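Long-range contacts in uncharacterized protein (Acinetobacter baumannii, PDB 4PAR), which probably cleaves DNA that carries 5-hydroxymethylcytosine, acting as a modification-dependent restriction endonuclease with a nuclease-like domain and an SRA-like domain: residues Q16-N22 / F44-Q48; T10-I14 / F40-V45. The protein carries 3 engineered substitutions. All coordinates share one frame; numbering follows the deposited sequence.

Interaction 2 joins helix 7-16 to the loop before strand 45-51. Interaction 1 joins the end of that helix and the following loop to the start of the strand. Both lie in the endonuclease domain, with their centres 11 Å apart. Phe44 and Val45 belong to both. Interaction 1 works mainly through polar groups, and its nearest atom is about 4 Å from the bound DNA, where Thr20 packs on a phosphate. Interaction 2 lies further from the DNA, at about 11 Å between nearest atoms, and combines one tyrosine hydrogen bond with apolar packing. It also borders the second subunit, whose Tyr28 packs on Phe40 and whose Leu136 packs on Val13.

Interaction 1: residues Q16-N22 / F44-Q48; sequences QLGRTKN and FVTQQ
The contact joins the end of helix 7-16 and the loop that follows to the start of strand 45-51 in the endonuclease domain, which belongs to the PD-(D/E)XK clan. Gln16 and Thr46 meet through both backbone and side chain. The backbone N of Thr46 gives a nearly straight bond to Gln16 OE1 (2.9 Å, 176°). Arg19 NH2 donates to Gln16 OE1 too, at 2.8 Å, from the opposite face of the amide. The Gln16 chain is bent at chi2 (-71°), which carries OE1 back to the strand. Thr46 OG1 is also held twice. Thr46 OG1 donates to Gln16 O and accepts from Arg19 NE at 2.7 Å, in the guanidinium plane. Asn278 holds both Gln16 and Arg19: its OD1 accepts from Gln16 NE2 and its O from Arg19 NH1. Beside them Phe44 CE1 lies 3.8 Å from Gln16 CB. Gln47 and Gln48 both face Thr60 on strand 57-64, which makes a G1 beta bulge. The extended Gln47 side chain runs past Arg19 in the opposite sense, with the amide and guanidinium planes 34° apart. Its amide reaches the loop near Asn22, where Gln47 NE2 donates to Thr20 O at 3.0 Å, from above that carbonyl's plane.

Interaction 2: residues T10-I14 / F40-V45; sequences TDYVI and FTLKFV
Tyr12 reaches from helix 7-16 to the backbone of Phe44, and Tyr12 OH donates to Phe44 O at 2.6 Å. Its CG stands anti to the backbone N (chi1 178°), and this sends the ring out from the helix to the loop. The carbonyl oxygen lies at the ring edge, near the ring plane. The hydroxyl is tilted 32° from the carbonyl plane. Lys43 is fully extended and crosses the tyrosine at about a right angle, with Lys43 CE 3.6 Å from Tyr12 OH. Val45 CG2 also comes to 3.8 Å from Tyr12 OH. Trp166 meets the tyrosine ring as well, with the planes at about 65°. Val13, the next residue on the helix, divides its two methyls between two rings. Its CG1, anti to the backbone N, meets the edge of Phe44, with Val13 CG1 and Phe44 CZ 4.0 Å apart. Val13 CG2 approaches Phe40 CE2 at 4.0 Å. Phe44 also touches Leu62 and Phe64 of strand 57-64. Helix 7-16 thus packs against the loop between helix 26-37 and strand 45-51, in a mixed alpha/beta domain of the PD-(D/E)XK nuclease clan.

Interaction 1: residues Q16-N22 / F44-Q48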
loop_
_atom_site.group_PDB
_atom_site.type_symbol
_atom_site.label_atom_id
_atom_site.label_comp_id
_atom_site.label_asym_id
_atom_site.label_seq_id
_atom_site.Cartn_x
_atom_site.Cartn_y
_atom_site.Cartn_z
ATOM N N GLN F 16 -8.012 -17.009 -9.426
ATOM C CA GLN F 16 -9.220 -16.526 -10.098
ATOM C C GLN F 16 -10.451 -16.758 -9.231
ATOM O O GLN F 16 -11.384 -15.959 -9.240
ATOM C CB GLN F 16 -9.414 -17.200 -11.463
ATOM C CG GLN F 16 -8.379 -16.825 -12.526
ATOM C CD GLN F 16 -8.511 -15.395 -13.038
ATOM O OE1 GLN F 16 -9.594 -14.811 -13.037
ATOM N NE2 GLN F 16 -7.398 -14.832 -13.484
ATOM N N LEU F 17 -10.446 -17.857 -8.482
ATOM C CA LEU F 17 -11.559 -18.196 -7.607
ATOM C C LEU F 17 -11.313 -17.679 -6.191
ATOM O O LEU F 17 -12.117 -17.898 -5.281
ATOM C CB LEU F 17 -11.787 -19.706 -7.599
ATOM C CG LEU F 17 -12.082 -20.291 -8.976
ATOM C CD1 LEU F 17 -12.229 -21.790 -8.926
ATOM C CD2 LEU F 17 -13.324 -19.664 -9.563
ATOM N N GLY F 18 -10.190 -16.994 -6.015
ATOM C CA GLY F 18 -9.819 -16.448 -4.725
ATOM C C GLY F 18 -9.906 -14.939 -4.609
ATOM O O GLY F 18 -9.362 -14.359 -3.674
ATOM N N ARG F 19 -10.575 -14.294 -5.559
ATOM C CA ARG F 19 -10.686 -12.837 -5.536
ATOM C C ARG F 19 -11.627 -12.398 -4.433
ATOM O O ARG F 19 -12.558 -13.124 -4.082
ATOM C CB ARG F 19 -11.195 -12.293 -6.869
ATOM C CG ARG F 19 -10.249 -12.426 -8.038
ATOM C CD ARG F 19 -10.845 -11.743 -9.246
ATOM N NE ARG F 19 -10.291 -12.229 -10.504
ATOM C CZ ARG F 19 -9.173 -11.765 -11.045
ATOM N NH1 ARG F 19 -8.487 -10.817 -10.421
ATOM N NH2 ARG F 19 -8.739 -12.255 -12.200
ATOM N N THR F 20 -11.388 -11.206 -3.893
ATOM C CA THR F 20 -12.307 -10.626 -2.924
ATOM C C THR F 20 -13.663 -10.392 -3.606
ATOM O O THR F 20 -13.742 -9.759 -4.658
ATOM C CB THR F 20 -11.743 -9.317 -2.311
ATOM O OG1 THR F 20 -12.762 -8.663 -1.547
ATOM C CG2 THR F 20 -11.239 -8.377 -3.387
ATOM N N LYS F 21 -14.720 -10.930 -3.000
ATOM C CA LYS F 21 -16.043 -10.994 -3.623
ATOM C C LYS F 21 -16.690 -9.632 -3.828
ATOM O O LYS F 21 -16.719 -8.803 -2.920
ATOM C CB LYS F 21 -16.978 -11.870 -2.783
ATOM C CG LYS F 21 -16.633 -13.348 -2.797
ATOM C CD LYS F 21 -17.362 -14.095 -1.686
ATOM C CE LYS F 21 -18.868 -13.900 -1.775
ATOM N NZ LYS F 21 -19.427 -14.411 -3.058
ATOM N N ASN F 22 -17.199 -9.403 -5.033
ATOM C CA ASN F 22 -18.008 -8.223 -5.310
ATOM C C ASN F 22 -19.450 -8.430 -4.869
ATOM O O ASN F 22 -20.072 -7.545 -4.286
ATOM C CB ASN F 22 -17.951 -7.879 -6.792
ATOM C CG ASN F 22 -16.584 -7.410 -7.218
ATOM O OD1 ASN F 22 -15.876 -6.763 -6.447
ATOM N ND2 ASN F 22 -16.199 -7.736 -8.447
ATOM N N PHE F 44 -10.709 -19.364 -18.315
ATOM C CA PHE F 44 -11.760 -18.538 -17.730
ATOM C C PHE F 44 -11.179 -17.392 -16.909
ATOM O O PHE F 44 -10.049 -17.471 -16.419
ATOM C CB PHE F 44 -12.704 -19.383 -16.872
ATOM C CG PHE F 44 -12.063 -19.960 -15.640
ATOM C CD1 PHE F 44 -12.000 -19.230 -14.463
ATOM C CD2 PHE F 44 -11.546 -21.238 -15.652
ATOM C CE1 PHE F 44 -11.419 -19.756 -13.341
ATOM C CE2 PHE F 44 -10.962 -21.767 -14.526
ATOM C CZ PHE F 44 -10.899 -21.026 -13.370
ATOM N N VAL F 45 -11.957 -16.322 -16.775
ATOM C CA VAL F 45 -11.541 -15.147 -16.015
ATOM C C VAL F 45 -12.685 -14.703 -15.105
ATOM O O VAL F 45 -13.841 -14.660 -15.531
ATOM C CB VAL F 45 -11.137 -13.968 -16.943
ATOM C CG1 VAL F 45 -10.511 -12.838 -16.141
ATOM C CG2 VAL F 45 -10.192 -14.429 -18.029
ATOM N N THR F 46 -12.372 -14.379 -13.855
ATOM C CA THR F 46 -13.378 -13.837 -12.942
ATOM C C THR F 46 -13.234 -12.331 -12.786
ATOM O O THR F 46 -12.123 -11.804 -12.778
ATOM C CB THR F 46 -13.301 -14.474 -11.540
ATOM O OG1 THR F 46 -11.978 -14.315 -11.013
ATOM C CG2 THR F 46 -13.669 -15.952 -11.591
ATOM N N GLN F 47 -14.367 -11.650 -12.652
ATOM C CA GLN F 47 -14.394 -10.204 -12.477
ATOM C C GLN F 47 -13.745 -9.503 -13.661
ATOM O O GLN F 47 -12.924 -8.601 -13.497
ATOM C CB GLN F 47 -13.711 -9.810 -11.172
ATOM C CG GLN F 47 -14.339 -10.459 -9.970
ATOM C CD GLN F 47 -13.767 -9.950 -8.678
ATOM O OE1 GLN F 47 -12.923 -9.053 -8.672
ATOM N NE2 GLN F 47 -14.224 -10.516 -7.565
ATOM N N GLN F 48 -14.129 -9.931 -14.857
ATOM C CA GLN F 48 -13.593 -9.350 -16.076
ATOM C C GLN F 48 -14.226 -8.000 -16.319
ATOM O O GLN F 48 -15.453 -7.899 -16.406
ATOM C CB GLN F 48 -13.837 -10.269 -17.274
ATOM C CG GLN F 48 -13.460 -9.658 -18.605
ATOM C CD GLN F 48 -11.981 -9.374 -18.724
ATOM O OE1 GLN F 48 -11.151 -10.269 -18.578
ATOM N NE2 GLN F 48 -11.640 -8.120 -18.989
#

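Interaction 2: residues T10-I14 / F40-V45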
loop_
_atom_site.group_PDB
_atom_site.type_symbol
_atom_site.label_atom_id
_atom_site.label_comp_id
_atom_site.label_asym_id
_atom_site.label_seq_id
_atom_site.Cartn_x
_atom_site.Cartn_y
_atom_site.Cartn_z
ATOM N N THR F 10 -2.565 -24.366 -11.587
ATOM C CA THR F 10 -3.124 -24.420 -10.241
ATOM C C THR F 10 -3.158 -23.042 -9.594
ATOM O O THR F 10 -4.194 -22.623 -9.070
ATOM C CB THR F 10 -2.326 -25.373 -9.342
ATOM O OG1 THR F 10 -2.489 -26.716 -9.810
ATOM C CG2 THR F 10 -2.817 -25.284 -7.911
ATOM N N ASP F 11 -2.032 -22.336 -9.646
ATOM C CA ASP F 11 -1.965 -20.994 -9.079
ATOM C C ASP F 11 -3.010 -20.086 -9.723
ATOM O O ASP F 11 -3.744 -19.380 -9.031
ATOM C CB ASP F 11 -0.562 -20.403 -9.248
ATOM C CG ASP F 11 -0.365 -19.133 -8.434
ATOM O OD1 ASP F 11 -0.299 -19.223 -7.189
ATOM O OD2 ASP F 11 -0.272 -18.044 -9.039
ATOM N N TYR F 12 -3.085 -20.133 -11.049
ATOM C CA TYR F 12 -4.039 -19.325 -11.800
ATOM C C TYR F 12 -5.482 -19.594 -11.366
ATOM O O TYR F 12 -6.219 -18.665 -11.025
ATOM C CB TYR F 12 -3.880 -19.583 -13.298
ATOM C CG TYR F 12 -4.855 -18.820 -14.168
ATOM C CD1 TYR F 12 -4.597 -17.511 -14.555
ATOM C CD2 TYR F 12 -6.029 -19.413 -14.615
ATOM C CE1 TYR F 12 -5.484 -16.815 -15.347
ATOM C CE2 TYR F 12 -6.921 -18.719 -15.409
ATOM C CZ TYR F 12 -6.644 -17.423 -15.772
ATOM O OH TYR F 12 -7.530 -16.733 -16.562
ATOM N N VAL F 13 -5.875 -20.866 -11.374
ATOM C CA VAL F 13 -7.221 -21.260 -10.975
ATOM C C VAL F 13 -7.546 -20.825 -9.547
ATOM O O VAL F 13 -8.613 -20.273 -9.292
ATOM C CB VAL F 13 -7.428 -22.783 -11.079
ATOM C CG1 VAL F 13 -8.842 -23.144 -10.655
ATOM C CG2 VAL F 13 -7.181 -23.253 -12.489
ATOM N N ILE F 14 -6.630 -21.073 -8.617
ATOM C CA ILE F 14 -6.857 -20.688 -7.229
ATOM C C ILE F 14 -7.073 -19.184 -7.098
ATOM O O ILE F 14 -8.010 -18.739 -6.428
ATOM C CB ILE F 14 -5.688 -21.109 -6.321
ATOM C CG1 ILE F 14 -5.630 -22.627 -6.220
ATOM C CG2 ILE F 14 -5.851 -20.538 -4.933
ATOM C CD1 ILE F 14 -6.969 -23.257 -6.021
ATOM N N PHE F 40 -10.682 -27.896 -18.278
ATOM C CA PHE F 40 -9.663 -26.861 -18.168
ATOM C C PHE F 40 -8.945 -26.569 -19.483
ATOM O O PHE F 40 -8.010 -25.773 -19.526
ATOM C CB PHE F 40 -8.686 -27.225 -17.059
ATOM C CG PHE F 40 -9.304 -27.146 -15.696
ATOM C CD1 PHE F 40 -9.936 -28.247 -15.143
ATOM C CD2 PHE F 40 -9.308 -25.953 -14.994
ATOM C CE1 PHE F 40 -10.529 -28.169 -13.899
ATOM C CE2 PHE F 40 -9.899 -25.868 -13.752
ATOM C CZ PHE F 40 -10.511 -26.978 -13.204
ATOM N N THR F 41 -9.395 -27.198 -20.562
ATOM C CA THR F 41 -9.008 -26.731 -21.886
ATOM C C THR F 41 -9.702 -25.391 -22.139
ATOM O O THR F 41 -9.376 -24.675 -23.087
ATOM C CB THR F 41 -9.374 -27.735 -22.995
ATOM O OG1 THR F 41 -10.798 -27.873 -23.072
ATOM C CG2 THR F 41 -8.746 -29.093 -22.715
ATOM N N LEU F 42 -10.658 -25.066 -21.272
ATOM C CA LEU F 42 -11.378 -23.800 -21.325
ATOM C C LEU F 42 -10.776 -22.772 -20.375
ATOM O O LEU F 42 -10.859 -22.921 -19.161
ATOM C CB LEU F 42 -12.851 -24.011 -20.975
ATOM C CG LEU F 42 -13.849 -24.218 -22.113
ATOM C CD1 LEU F 42 -13.354 -25.256 -23.105
ATOM C CD2 LEU F 42 -15.190 -24.627 -21.534
ATOM N N LYS F 43 -10.180 -21.721 -20.925
ATOM C CA LYS F 43 -9.664 -20.646 -20.091
ATOM C C LYS F 43 -10.837 -19.855 -19.544
ATOM O O LYS F 43 -11.856 -19.709 -20.219
ATOM C CB LYS F 43 -8.711 -19.739 -20.879
ATOM C CG LYS F 43 -8.069 -18.637 -20.049
ATOM C CD LYS F 43 -7.055 -17.832 -20.850
ATOM C CE LYS F 43 -6.479 -16.692 -20.020
ATOM N NZ LYS F 43 -5.460 -15.898 -20.764
ATOM N N PHE F 44 -10.709 -19.364 -18.315
ATOM C CA PHE F 44 -11.760 -18.538 -17.730
ATOM C C PHE F 44 -11.179 -17.392 -16.909
ATOM O O PHE F 44 -10.049 -17.471 -16.419
ATOM C CB PHE F 44 -12.704 -19.383 -16.872
ATOM C CG PHE F 44 -12.063 -19.960 -15.640
ATOM C CD1 PHE F 44 -12.000 -19.230 -14.463
ATOM C CD2 PHE F 44 -11.546 -21.238 -15.652
ATOM C CE1 PHE F 44 -11.419 -19.756 -13.341
ATOM C CE2 PHE F 44 -10.962 -21.767 -14.526
ATOM C CZ PHE F 44 -10.899 -21.026 -13.370
ATOM N N VAL F 45 -11.957 -16.322 -16.775
ATOM C CA VAL F 45 -11.541 -15.147 -16.015
ATOM C C VAL F 45 -12.685 -14.703 -15.105
ATOM O O VAL F 45 -13.841 -14.660 -15.531
ATOM C CB VAL F 45 -11.137 -13.968 -16.943
ATOM C CG1 VAL F 45 -10.511 -12.838 -16.141
ATOM C CG2 VAL F 45 -10.192 -14.429 -18.029
#